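Local atomic coordinates of probable transcriptional regulator (Rhodococcus jostii, PDB entry 3HIM), a protein that probably binds DNA through a helix-turn-helix motif and regulates transcription, as a member of the TetR family. Residues B[103-108]-B[174-179]; B[70-75]-B[131-136]; B[83-86]-B[91-94]. One frame throughout, in Å; residues are numbered along the deposited sequence.

Interaction 1 of 3, residues B[103-108]-B[174-179]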
ATOM      1  N   TRP B 103      -3.656   5.154  12.965  1.00 15.04           N
ATOM      2  CA  TRP B 103      -3.369   6.399  12.260  1.00 14.42           C
ATOM      3  C   TRP B 103      -3.632   6.252  10.774  1.00 14.40           C
ATOM      4  O   TRP B 103      -4.253   7.122  10.135  1.00 14.90           O
ATOM      5  CB  TRP B 103      -1.938   6.858  12.494  1.00 14.23           C
ATOM      6  CG  TRP B 103      -1.706   8.249  11.984  1.00 14.50           C
ATOM      7  CD1 TRP B 103      -1.740   9.404  12.716  1.00 15.67           C
ATOM      8  CD2 TRP B 103      -1.430   8.640  10.624  1.00 15.19           C
ATOM      9  NE1 TRP B 103      -1.497  10.497  11.897  1.00 16.67           N
ATOM     10  CE2 TRP B 103      -1.296  10.054  10.611  1.00 15.75           C
ATOM     11  CE3 TRP B 103      -1.279   7.934   9.420  1.00 14.50           C
ATOM     12  CZ2 TRP B 103      -1.015  10.775   9.439  1.00 15.86           C
ATOM     13  CZ3 TRP B 103      -0.994   8.652   8.247  1.00 17.16           C
ATOM     14  CH2 TRP B 103      -0.874  10.066   8.268  1.00 15.99           C
ATOM     15  N   HIS B 104      -3.155   5.153  10.217  1.00 14.37           N
ATOM     16  CA  HIS B 104      -3.289   4.917   8.801  1.00 14.89           C
ATOM     17  C   HIS B 104      -4.731   4.667   8.310  1.00 15.34           C
ATOM     18  O   HIS B 104      -5.061   5.002   7.169  1.00 15.42           O
ATOM     19  CB  HIS B 104      -2.339   3.807   8.367  1.00 14.60           C
ATOM     20  CG  HIS B 104      -0.976   4.305   8.002  1.00 14.84           C
ATOM     21  ND1 HIS B 104      -0.722   4.968   6.819  1.00 14.91           N
ATOM     22  CD2 HIS B 104       0.201   4.256   8.671  1.00 15.08           C
ATOM     23  CE1 HIS B 104       0.553   5.300   6.772  1.00 13.53           C
ATOM     24  NE2 HIS B 104       1.138   4.867   7.878  1.00 16.20           N
ATOM     25  N   ALA B 105      -5.569   4.083   9.157  1.00 15.74           N
ATOM     26  CA  ALA B 105      -7.006   3.973   8.879  1.00 16.92           C
ATOM     27  C   ALA B 105      -7.716   5.337   8.983  1.00 17.39           C
ATOM     28  O   ALA B 105      -8.374   5.754   8.032  1.00 17.76           O
ATOM     29  CB  ALA B 105      -7.650   2.975   9.806  1.00 16.37           C
ATOM     30  N   ASP B 106      -7.588   6.014  10.125  1.00 17.77           N
ATOM     31  CA  ASP B 106      -8.186   7.360  10.316  1.00 18.46           C
ATOM     32  C   ASP B 106      -7.697   8.433   9.333  1.00 18.46           C
ATOM     33  O   ASP B 106      -8.484   9.260   8.883  1.00 19.01           O
ATOM     34  CB  ASP B 106      -7.937   7.892  11.727  1.00 18.79           C
ATOM     35  CG  ASP B 106      -8.676   7.111  12.806  1.00 20.16           C
ATOM     36  OD1 ASP B 106      -9.619   6.337  12.509  1.00 18.72           O
ATOM     37  OD2 ASP B 106      -8.297   7.311  13.983  1.00 20.99           O
ATOM     38  N   ASN B 107      -6.413   8.444   8.999  1.00 18.10           N
ATOM     39  CA  ASN B 107      -5.895   9.515   8.139  1.00 18.32           C
ATOM     40  C   ASN B 107      -5.578   9.088   6.728  1.00 18.33           C
ATOM     41  O   ASN B 107      -4.694   9.682   6.086  1.00 19.13           O
ATOM     42  CB  ASN B 107      -4.672  10.158   8.786  1.00 18.30           C
ATOM     43  CG  ASN B 107      -4.990  10.693  10.146  1.00 19.03           C
ATOM     44  OD1 ASN B 107      -5.587  11.758  10.268  1.00 20.84           O
ATOM     45  ND2 ASN B 107      -4.642   9.940  11.183  1.00 18.32           N
ATOM     46  N   ARG B 108      -6.314   8.083   6.244  1.00 17.52           N
ATOM     47  CA  ARG B 108      -6.018   7.431   4.963  1.00 17.78           C
ATOM     48  C   ARG B 108      -5.985   8.381   3.756  1.00 17.59           C
ATOM     49  O   ARG B 108      -5.149   8.205   2.850  1.00 17.96           O
ATOM     50  CB  ARG B 108      -6.970   6.235   4.696  1.00 17.25           C
ATOM     51  CG  ARG B 108      -8.469   6.571   4.691  1.00 17.90           C
ATOM     52  CD  ARG B 108      -9.366   5.313   4.778  1.00 19.05           C
ATOM     53  NE  ARG B 108     -10.790   5.642   4.743  1.00 17.91           N
ATOM     54  CZ  ARG B 108     -11.527   5.910   5.820  1.00 18.33           C
ATOM     55  NH1 ARG B 108     -10.993   5.876   7.045  1.00 17.38           N
ATOM     56  NH2 ARG B 108     -12.803   6.207   5.673  1.00 17.07           N
ATOM     57  N   ARG B 174      -4.587   2.339   1.736  1.00 15.05           N
ATOM     58  CA  ARG B 174      -5.084   1.992   0.407  1.00 14.56           C
ATOM     59  C   ARG B 174      -6.422   1.279   0.477  1.00 15.02           C
ATOM     60  O   ARG B 174      -7.362   1.712  -0.165  1.00 15.13           O
ATOM     61  CB  ARG B 174      -4.077   1.111  -0.350  1.00 14.42           C
ATOM     62  CG  ARG B 174      -4.475   0.791  -1.813  1.00 12.78           C
ATOM     63  CD  ARG B 174      -3.483  -0.200  -2.475  1.00 12.51           C
ATOM     64  NE  ARG B 174      -3.390  -1.426  -1.677  1.00 10.36           N
ATOM     65  CZ  ARG B 174      -4.293  -2.397  -1.680  1.00 11.36           C
ATOM     66  NH1 ARG B 174      -5.362  -2.336  -2.482  1.00 13.44           N
ATOM     67  NH2 ARG B 174      -4.129  -3.442  -0.888  1.00 10.72           N
ATOM     68  N   TRP B 175      -6.514   0.198   1.258  1.00 15.34           N
ATOM     69  CA  TRP B 175      -7.690  -0.699   1.178  1.00 15.51           C
ATOM     70  C   TRP B 175      -8.781  -0.413   2.189  1.00 15.76           C
ATOM     71  O   TRP B 175      -9.906  -0.871   2.022  1.00 15.81           O
ATOM     72  CB  TRP B 175      -7.301  -2.192   1.268  1.00 14.86           C
ATOM     73  CG  TRP B 175      -6.617  -2.585   2.571  1.00 14.03           C
ATOM     74  CD1 TRP B 175      -5.264  -2.721   2.783  1.00 14.07           C
ATOM     75  CD2 TRP B 175      -7.245  -2.897   3.822  1.00 12.11           C
ATOM     76  NE1 TRP B 175      -5.013  -3.078   4.092  1.00 12.44           N
ATOM     77  CE2 TRP B 175      -6.209  -3.206   4.748  1.00 11.97           C
ATOM     78  CE3 TRP B 175      -8.574  -2.944   4.256  1.00 10.67           C
ATOM     79  CZ2 TRP B 175      -6.469  -3.556   6.075  1.00  9.71           C
ATOM     80  CZ3 TRP B 175      -8.831  -3.280   5.587  1.00 11.31           C
ATOM     81  CH2 TRP B 175      -7.781  -3.592   6.477  1.00  9.78           C
ATOM     82  N   PHE B 176      -8.451   0.308   3.252  1.00 15.83           N
ATOM     83  CA  PHE B 176      -9.404   0.497   4.341  1.00 16.02           C
ATOM     84  C   PHE B 176     -10.429   1.582   3.974  1.00 16.18           C
ATOM     85  O   PHE B 176     -10.086   2.538   3.301  1.00 16.00           O
ATOM     86  CB  PHE B 176      -8.641   0.858   5.607  1.00 16.52           C
ATOM     87  CG  PHE B 176      -9.498   1.034   6.823  1.00 16.02           C
ATOM     88  CD1 PHE B 176     -10.075   2.270   7.108  1.00 16.80           C
ATOM     89  CD2 PHE B 176      -9.699  -0.024   7.697  1.00 16.23           C
ATOM     90  CE1 PHE B 176     -10.865   2.449   8.233  1.00 16.04           C
ATOM     91  CE2 PHE B 176     -10.498   0.141   8.840  1.00 17.52           C
ATOM     92  CZ  PHE B 176     -11.075   1.375   9.105  1.00 16.48           C
ATOM     93  N   PRO B 177     -11.702   1.420   4.386  1.00 16.59           N
ATOM     94  CA  PRO B 177     -12.315   0.272   5.068  1.00 17.06           C
ATOM     95  C   PRO B 177     -12.740  -0.845   4.115  1.00 17.85           C
ATOM     96  O   PRO B 177     -13.074  -0.575   2.959  1.00 17.71           O
ATOM     97  CB  PRO B 177     -13.562   0.872   5.711  1.00 17.09           C
ATOM     98  CG  PRO B 177     -13.930   2.023   4.830  1.00 16.87           C
ATOM     99  CD  PRO B 177     -12.642   2.549   4.243  1.00 16.59           C
ATOM    100  N   SER B 178     -12.739  -2.085   4.610  1.00 18.59           N
ATOM    101  CA  SER B 178     -13.243  -3.236   3.852  1.00 19.16           C
ATOM    102  C   SER B 178     -14.523  -3.710   4.532  1.00 20.15           C
ATOM    103  O   SER B 178     -14.901  -3.190   5.593  1.00 20.58           O
ATOM    104  CB  SER B 178     -12.212  -4.360   3.838  1.00 18.57           C
ATOM    105  OG  SER B 178     -12.107  -4.930   5.133  1.00 18.95           O
ATOM    106  N   HIS B 179     -15.186  -4.704   3.952  1.00 21.08           N
ATOM    107  CA  HIS B 179     -16.357  -5.285   4.612  1.00 22.26           C
ATOM    108  C   HIS B 179     -15.996  -5.928   5.947  1.00 21.80           C
ATOM    109  O   HIS B 179     -16.721  -5.770   6.933  1.00 22.49           O
ATOM    110  CB  HIS B 179     -17.071  -6.277   3.705  1.00 22.60           C
ATOM    111  CG  HIS B 179     -17.689  -5.641   2.503  1.00 25.71           C
ATOM    112  ND1 HIS B 179     -18.756  -4.770   2.590  1.00 27.62           N
ATOM    113  CD2 HIS B 179     -17.392  -5.747   1.187  1.00 27.48           C
ATOM    114  CE1 HIS B 179     -19.096  -4.375   1.376  1.00 29.46           C
ATOM    115  NE2 HIS B 179     -18.282  -4.953   0.507  1.00 30.51           N
TER

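Interaction 2 of 3, residues B[70-75]-B[131-136]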
ATOM      1  N   GLU B  70       2.990  17.273   6.931  1.00 17.93           N
ATOM      2  CA  GLU B  70       2.014  17.215   8.004  1.00 18.06           C
ATOM      3  C   GLU B  70       1.739  15.754   8.307  1.00 17.86           C
ATOM      4  O   GLU B  70       1.885  15.324   9.450  1.00 18.05           O
ATOM      5  CB  GLU B  70       0.739  17.945   7.578  1.00 18.49           C
ATOM      6  CG  GLU B  70      -0.463  17.851   8.531  1.00 19.49           C
ATOM      7  CD  GLU B  70      -1.565  18.865   8.180  1.00 22.55           C
ATOM      8  OE1 GLU B  70      -2.033  18.923   7.011  1.00 24.81           O
ATOM      9  OE2 GLU B  70      -1.966  19.613   9.085  1.00 25.56           O
ATOM     10  N   GLY B  71       1.370  15.001   7.267  1.00 17.61           N
ATOM     11  CA  GLY B  71       1.045  13.568   7.373  1.00 16.27           C
ATOM     12  C   GLY B  71       2.190  12.725   7.901  1.00 16.27           C
ATOM     13  O   GLY B  71       2.007  11.948   8.834  1.00 16.39           O
ATOM     14  N   HIS B  72       3.378  12.889   7.320  1.00 15.88           N
ATOM     15  CA  HIS B  72       4.562  12.151   7.767  1.00 16.18           C
ATOM     16  C   HIS B  72       4.959  12.448   9.214  1.00 16.91           C
ATOM     17  O   HIS B  72       5.222  11.525   9.977  1.00 16.16           O
ATOM     18  CB  HIS B  72       5.735  12.350   6.800  1.00 15.85           C
ATOM     19  CG  HIS B  72       5.549  11.625   5.496  1.00 16.12           C
ATOM     20  ND1 HIS B  72       5.979  10.332   5.296  1.00 16.12           N
ATOM     21  CD2 HIS B  72       4.944  11.999   4.346  1.00 15.06           C
ATOM     22  CE1 HIS B  72       5.665   9.946   4.072  1.00 17.03           C
ATOM     23  NE2 HIS B  72       5.033  10.939   3.475  1.00 18.31           N
ATOM     24  N   HIS B  73       4.986  13.730   9.584  1.00 17.82           N
ATOM     25  CA  HIS B  73       5.270  14.122  10.963  1.00 18.94           C
ATOM     26  C   HIS B  73       4.206  13.610  11.916  1.00 18.79           C
ATOM     27  O   HIS B  73       4.517  13.151  13.001  1.00 19.41           O
ATOM     28  CB  HIS B  73       5.390  15.639  11.118  1.00 19.29           C
ATOM     29  CG  HIS B  73       5.520  16.067  12.541  1.00 23.36           C
ATOM     30  ND1 HIS B  73       4.430  16.220  13.372  1.00 27.18           N
ATOM     31  CD2 HIS B  73       6.615  16.312  13.304  1.00 26.48           C
ATOM     32  CE1 HIS B  73       4.844  16.571  14.578  1.00 28.97           C
ATOM     33  NE2 HIS B  73       6.164  16.640  14.562  1.00 30.02           N
ATOM     34  N   SER B  74       2.947  13.699  11.513  1.00 18.81           N
ATOM     35  CA  SER B  74       1.864  13.257  12.367  1.00 18.51           C
ATOM     36  C   SER B  74       1.946  11.759  12.717  1.00 18.54           C
ATOM     37  O   SER B  74       1.818  11.389  13.895  1.00 19.35           O
ATOM     38  CB  SER B  74       0.523  13.618  11.759  1.00 18.23           C
ATOM     39  OG  SER B  74      -0.539  13.030  12.486  1.00 19.19           O
ATOM     40  N   VAL B  75       2.172  10.898  11.727  1.00 18.12           N
ATOM     41  CA  VAL B  75       2.246   9.462  12.029  1.00 17.64           C
ATOM     42  C   VAL B  75       3.514   9.156  12.871  1.00 17.24           C
ATOM     43  O   VAL B  75       3.466   8.353  13.806  1.00 17.72           O
ATOM     44  CB  VAL B  75       2.078   8.564  10.748  1.00 17.40           C
ATOM     45  CG1 VAL B  75       3.305   8.624   9.880  1.00 17.44           C
ATOM     46  CG2 VAL B  75       1.781   7.115  11.136  1.00 17.49           C
ATOM     47  N   ASP B 131      13.607  11.436   4.953  1.00 17.29           N
ATOM     48  CA  ASP B 131      14.204  11.401   6.273  1.00 18.11           C
ATOM     49  C   ASP B 131      13.181  11.085   7.362  1.00 18.18           C
ATOM     50  O   ASP B 131      13.462  10.281   8.241  1.00 18.66           O
ATOM     51  CB  ASP B 131      14.928  12.691   6.596  1.00 18.62           C
ATOM     52  CG  ASP B 131      15.648  12.614   7.906  1.00 19.78           C
ATOM     53  OD1 ASP B 131      16.479  11.696   8.058  1.00 24.33           O
ATOM     54  OD2 ASP B 131      15.385  13.444   8.794  1.00 21.49           O
ATOM     55  N   ILE B 132      11.998  11.701   7.294  1.00 17.75           N
ATOM     56  CA  ILE B 132      10.910  11.382   8.237  1.00 17.47           C
ATOM     57  C   ILE B 132      10.444   9.919   8.111  1.00 17.07           C
ATOM     58  O   ILE B 132      10.167   9.268   9.122  1.00 16.98           O
ATOM     59  CB  ILE B 132       9.711  12.343   8.105  1.00 17.27           C
ATOM     60  CG1 ILE B 132      10.180  13.780   8.369  1.00 18.35           C
ATOM     61  CG2 ILE B 132       8.587  11.955   9.094  1.00 16.13           C
ATOM     62  CD1 ILE B 132       9.239  14.850   7.886  1.00 16.41           C
ATOM     63  N   ARG B 133      10.369   9.416   6.884  1.00 16.50           N
ATOM     64  CA  ARG B 133      10.044   8.013   6.657  1.00 17.43           C
ATOM     65  C   ARG B 133      11.081   7.089   7.267  1.00 17.14           C
ATOM     66  O   ARG B 133      10.717   6.097   7.887  1.00 17.51           O
ATOM     67  CB  ARG B 133       9.879   7.713   5.172  1.00 17.39           C
ATOM     68  CG  ARG B 133       8.594   8.246   4.627  1.00 20.25           C
ATOM     69  CD  ARG B 133       8.696   8.556   3.141  1.00 27.43           C
ATOM     70  NE  ARG B 133       8.515   7.363   2.318  1.00 32.04           N
ATOM     71  CZ  ARG B 133       7.333   6.886   1.925  1.00 35.67           C
ATOM     72  NH1 ARG B 133       6.198   7.485   2.282  1.00 36.67           N
ATOM     73  NH2 ARG B 133       7.286   5.791   1.177  1.00 37.69           N
ATOM     74  N   ARG B 134      12.366   7.408   7.106  1.00 16.82           N
ATOM     75  CA  ARG B 134      13.410   6.598   7.737  1.00 16.52           C
ATOM     76  C   ARG B 134      13.226   6.575   9.267  1.00 16.30           C
ATOM     77  O   ARG B 134      13.348   5.510   9.899  1.00 15.96           O
ATOM     78  CB  ARG B 134      14.812   7.092   7.349  1.00 16.30           C
ATOM     79  N   SER B 135      12.912   7.728   9.862  1.00 15.99           N
ATOM     80  CA  SER B 135      12.710   7.808  11.320  1.00 15.78           C
ATOM     81  C   SER B 135      11.532   6.981  11.797  1.00 15.33           C
ATOM     82  O   SER B 135      11.595   6.394  12.860  1.00 15.37           O
ATOM     83  CB  SER B 135      12.520   9.242  11.789  1.00 15.66           C
ATOM     84  OG  SER B 135      13.707   9.962  11.591  1.00 17.82           O
ATOM     85  N   THR B 136      10.467   6.951  10.999  1.00 15.07           N
ATOM     86  CA  THR B 136       9.276   6.170  11.288  1.00 15.16           C
ATOM     87  C   THR B 136       9.615   4.686  11.381  1.00 15.48           C
ATOM     88  O   THR B 136       9.209   4.004  12.336  1.00 15.09           O
ATOM     89  CB  THR B 136       8.179   6.445  10.221  1.00 15.17           C
ATOM     90  OG1 THR B 136       7.876   7.843  10.234  1.00 15.84           O
ATOM     91  CG2 THR B 136       6.908   5.700  10.528  1.00 16.02           C
TER
HETATM   92  O   HOH W   1       6.411   9.178   8.524  1.00 25.04           O

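Interaction 3 of 3, residues B[83-86]-B[91-94]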
ATOM      1  N   ASP B  83       5.321   4.945  22.014  1.00 18.05           N
ATOM      2  CA  ASP B  83       6.430   4.122  22.493  1.00 17.91           C
ATOM      3  C   ASP B  83       6.873   4.533  23.903  1.00 18.00           C
ATOM      4  O   ASP B  83       6.972   5.716  24.205  1.00 18.36           O
ATOM      5  CB  ASP B  83       7.610   4.164  21.526  1.00 17.61           C
ATOM      6  CG  ASP B  83       8.663   3.126  21.847  1.00 18.99           C
ATOM      7  OD1 ASP B  83       8.329   2.009  22.347  1.00 20.92           O
ATOM      8  OD2 ASP B  83       9.841   3.431  21.603  1.00 18.70           O
ATOM      9  N   PHE B  84       7.123   3.546  24.760  1.00 17.06           N
ATOM     10  CA  PHE B  84       7.459   3.811  26.154  1.00 17.11           C
ATOM     11  C   PHE B  84       8.658   2.960  26.489  1.00 16.99           C
ATOM     12  O   PHE B  84       8.520   1.757  26.735  1.00 17.24           O
ATOM     13  CB  PHE B  84       6.288   3.471  27.079  1.00 16.67           C
ATOM     14  CG  PHE B  84       5.022   4.189  26.743  1.00 16.76           C
ATOM     15  CD1 PHE B  84       4.854   5.522  27.085  1.00 16.28           C
ATOM     16  CD2 PHE B  84       3.988   3.528  26.073  1.00 15.78           C
ATOM     17  CE1 PHE B  84       3.660   6.199  26.777  1.00 16.93           C
ATOM     18  CE2 PHE B  84       2.802   4.196  25.760  1.00 15.38           C
ATOM     19  CZ  PHE B  84       2.644   5.537  26.106  1.00 14.61           C
ATOM     20  N   PRO B  85       9.854   3.559  26.444  1.00 17.13           N
ATOM     21  CA  PRO B  85      11.057   2.750  26.637  1.00 17.12           C
ATOM     22  C   PRO B  85      11.181   2.166  28.048  1.00 17.22           C
ATOM     23  O   PRO B  85      12.072   1.373  28.298  1.00 17.04           O
ATOM     24  CB  PRO B  85      12.185   3.733  26.317  1.00 17.26           C
ATOM     25  CG  PRO B  85      11.547   4.628  25.283  1.00 18.05           C
ATOM     26  CD  PRO B  85      10.172   4.872  25.856  1.00 17.21           C
ATOM     27  N   ASP B  86      10.271   2.532  28.945  1.00 17.27           N
ATOM     28  CA  ASP B  86      10.269   1.950  30.281  1.00 18.04           C
ATOM     29  C   ASP B  86       9.331   0.733  30.434  1.00 18.20           C
ATOM     30  O   ASP B  86       9.096   0.276  31.536  1.00 18.34           O
ATOM     31  CB  ASP B  86       9.980   3.027  31.332  1.00 17.89           C
ATOM     32  CG  ASP B  86       8.642   3.744  31.111  1.00 19.70           C
ATOM     33  OD1 ASP B  86       7.890   3.413  30.164  1.00 18.58           O
ATOM     34  OD2 ASP B  86       8.349   4.667  31.910  1.00 22.32           O
ATOM     35  N   ASP B  91       5.137  -5.146  24.680  1.00 16.41           N
ATOM     36  CA  ASP B  91       4.111  -4.132  24.989  1.00 16.43           C
ATOM     37  C   ASP B  91       4.343  -2.857  24.181  1.00 16.56           C
ATOM     38  O   ASP B  91       3.393  -2.189  23.791  1.00 16.94           O
ATOM     39  CB  ASP B  91       4.152  -3.738  26.477  1.00 16.85           C
ATOM     40  CG  ASP B  91       3.823  -4.885  27.408  1.00 18.65           C
ATOM     41  OD1 ASP B  91       2.690  -5.395  27.378  1.00 19.28           O
ATOM     42  OD2 ASP B  91       4.714  -5.274  28.179  1.00 23.00           O
ATOM     43  N   ARG B  92       5.614  -2.496  24.010  1.00 15.98           N
ATOM     44  CA  ARG B  92       6.021  -1.382  23.137  1.00 16.43           C
ATOM     45  C   ARG B  92       5.580  -1.633  21.684  1.00 16.65           C
ATOM     46  O   ARG B  92       5.098  -0.723  21.004  1.00 17.35           O
ATOM     47  CB  ARG B  92       7.540  -1.182  23.196  1.00 15.35           C
ATOM     48  CG  ARG B  92       8.061  -0.737  24.585  1.00 15.99           C
ATOM     49  CD  ARG B  92       9.574  -0.641  24.670  1.00 15.01           C
ATOM     50  NE  ARG B  92      10.101   0.362  23.743  1.00 17.46           N
ATOM     51  CZ  ARG B  92      11.395   0.633  23.559  1.00 17.61           C
ATOM     52  NH1 ARG B  92      12.325  -0.028  24.234  1.00 15.08           N
ATOM     53  NH2 ARG B  92      11.765   1.541  22.660  1.00 16.94           N
ATOM     54  N   LEU B  93       5.759  -2.865  21.225  1.00 15.75           N
ATOM     55  CA  LEU B  93       5.375  -3.254  19.882  1.00 16.01           C
ATOM     56  C   LEU B  93       3.860  -3.268  19.699  1.00 15.85           C
ATOM     57  O   LEU B  93       3.366  -2.774  18.700  1.00 15.87           O
ATOM     58  CB  LEU B  93       5.998  -4.614  19.508  1.00 15.63           C
ATOM     59  CG  LEU B  93       5.904  -4.946  18.012  1.00 16.42           C
ATOM     60  CD1 LEU B  93       6.759  -3.966  17.180  1.00 14.27           C
ATOM     61  CD2 LEU B  93       6.275  -6.406  17.754  1.00 15.32           C
ATOM     62  N   MET B  94       3.124  -3.823  20.663  1.00 15.91           N
ATOM     63  CA  MET B  94       1.672  -3.736  20.620  1.00 15.82           C
ATOM     64  C   MET B  94       1.232  -2.274  20.485  1.00 16.21           C
ATOM     65  O   MET B  94       0.346  -1.944  19.693  1.00 15.62           O
ATOM     66  CB  MET B  94       1.039  -4.366  21.868  1.00 15.30           C
ATOM     67  CG  MET B  94       1.216  -5.896  21.996  1.00 15.88           C
ATOM     68  SD  MET B  94       0.699  -6.608  23.597  1.00 17.94           S
ATOM     69  CE  MET B  94      -0.767  -5.644  23.959  1.00 20.10           C
TER

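Interaction 1 of 3, residues B[103-108]-B[174-179]
The ring of Phe176 is sandwiched. Ala105 CB sits over one face, 3.7 Å from the ring centroid and 14° off its normal, a CH-pi contact. The following residue, Pro177, covers the opposite face with its own CB. The edge of the ring meets Arg108, whose NH1 lies 3.6 Å from Phe176 CE1. Guanidinium and ring planes are 66° apart, so the two groups do not stack. Pro177 CD lies over one face of the guanidinium, 3.6 Å from Arg108 NE. The peptide bond before Pro177 is cis. Arg108 CG lies between the backbone N and the carbonyl carbon (chi1 58°). From there the chain runs extended to NE, and Arg108 NH1 donates to Ala105 O at 2.8 Å, above the carbonyl plane. Replacing Arg108 by alanine removes the guanidinium, which would probably leave Ala105 O without this donor and open a gap beside Pro177 CD and the Phe176 ring edge. Pro184 of helix 184-198 also touches Phe176. The contact joins the end of helix 89-106 and the start of helix 108-116 to the residues that follow helix 158-175. It is helix-end packing within the all-helical C-terminal domain of a TetR-family regulator.

Interaction 2 of 3, residues B[70-75]-B[131-136]
Helices 60-82 and 123-149 run nearly parallel here, with segment axes 9.6 Å apart at an angle of 20°, and His72 and Ile132 come nearest in the backbone. Ile132 sends its CG2 branch against the other helix. This methyl lies 3.7 Å from His72 CB and 3.5 Å from His72 O. It is put there by its torsion, which sets CG2 anti to the backbone N of Ile132. Leu69 and Leu76 of helix 60-82 also touch Ile132, so it packs into an apolar patch of that helix. Arg133 passes beside the imidazole of His72. Its CG lies 3.4 Å from both His72 ND1 and His72 CE1. The chain then bends at chi3 (82°) and brings NH1 to the edge of the ring, 3.1 Å from His72 CE1. The ring and guanidinium planes are 59° apart, and each group meets the other at its edge. This is a close approach to a carbon, not a hydrogen bond. A water bridges the two helices between His72 and Thr136. It donates to His72 O (3.0 Å), bonds Thr136 OG1 at 2.6 Å, and has a weak link to His72 ND1. Arg174 of the second subunit brings another guanidinium close to Arg133 NH2, so two like charges lie near each other. The chemistry is therefore mixed: an isoleucine methyl, an arginine beside a histidine ring, and one water join the helices. With the Arg133 guanidinium at its edge, the imidazole of His72 is probably less inclined to take up a proton.

Interaction 3 of 3, residues B[83-86]-B[91-94]
The loop residues 83-86 fold back along the first part of helix 89-106, and the backbones come closest at Asp83 and Arg92, with CA atoms 5.6 Å apart. These two residues form a bidentate salt bridge. Arg92 grips the carboxylate side-on, with one nitrogen for each oxygen. Arg92 NE donates to Asp83 OD1 at 2.8 Å in an almost straight bond (173°). Arg92 NH2 donates to Asp83 OD2 at 2.9 Å, on its syn lone pair. The carboxylate and guanidinium planes are only 23° apart, so the paired groups are nearly coplanar. Arg92 reaches this position through a bend at chi3 (62°), which turns NE and NH2 toward the acid. The bridge spans the connection between helices 60-82 and 89-106. As in other TetR-family regulators, this connection probably belongs to the helical C-terminal domain, apart from the predicted helix-turn-helix. Pro85 CA lies over the centre of the guanidinium, 3.8 Å from Arg92 CZ. Phe84 O approaches the aliphatic part of the same chain, 3.3 Å from Arg92 CG. Ile143 of helix 123-149 touches both Asp83 and Arg92, and Ala146 of that helix also touches Arg92.

Interaction 1 is partly buried, while interactions 2 and 3 are surface contacts. Interactions 1 and 3 both use helix 89-106, at its two ends, and their nearest atoms are about 11 Å apart. Interactions 1 and 2 touch directly: Trp103 NE1 probably hydrogen-bonds Ser74 OG at 2.8 Å, and the Trp103 ring packs on Val75. Helix 60-82 is thus flanked by helices 89-106 and 123-149. The chemistry differs with place. Interaction 1 rests on a sandwiched aromatic ring, interaction 2 on a methyl group, an arginine beside a histidine ring and a bridging water, and interaction 3 on a salt bridge. The second subunit approaches interactions 1 and 2, but not interaction 3.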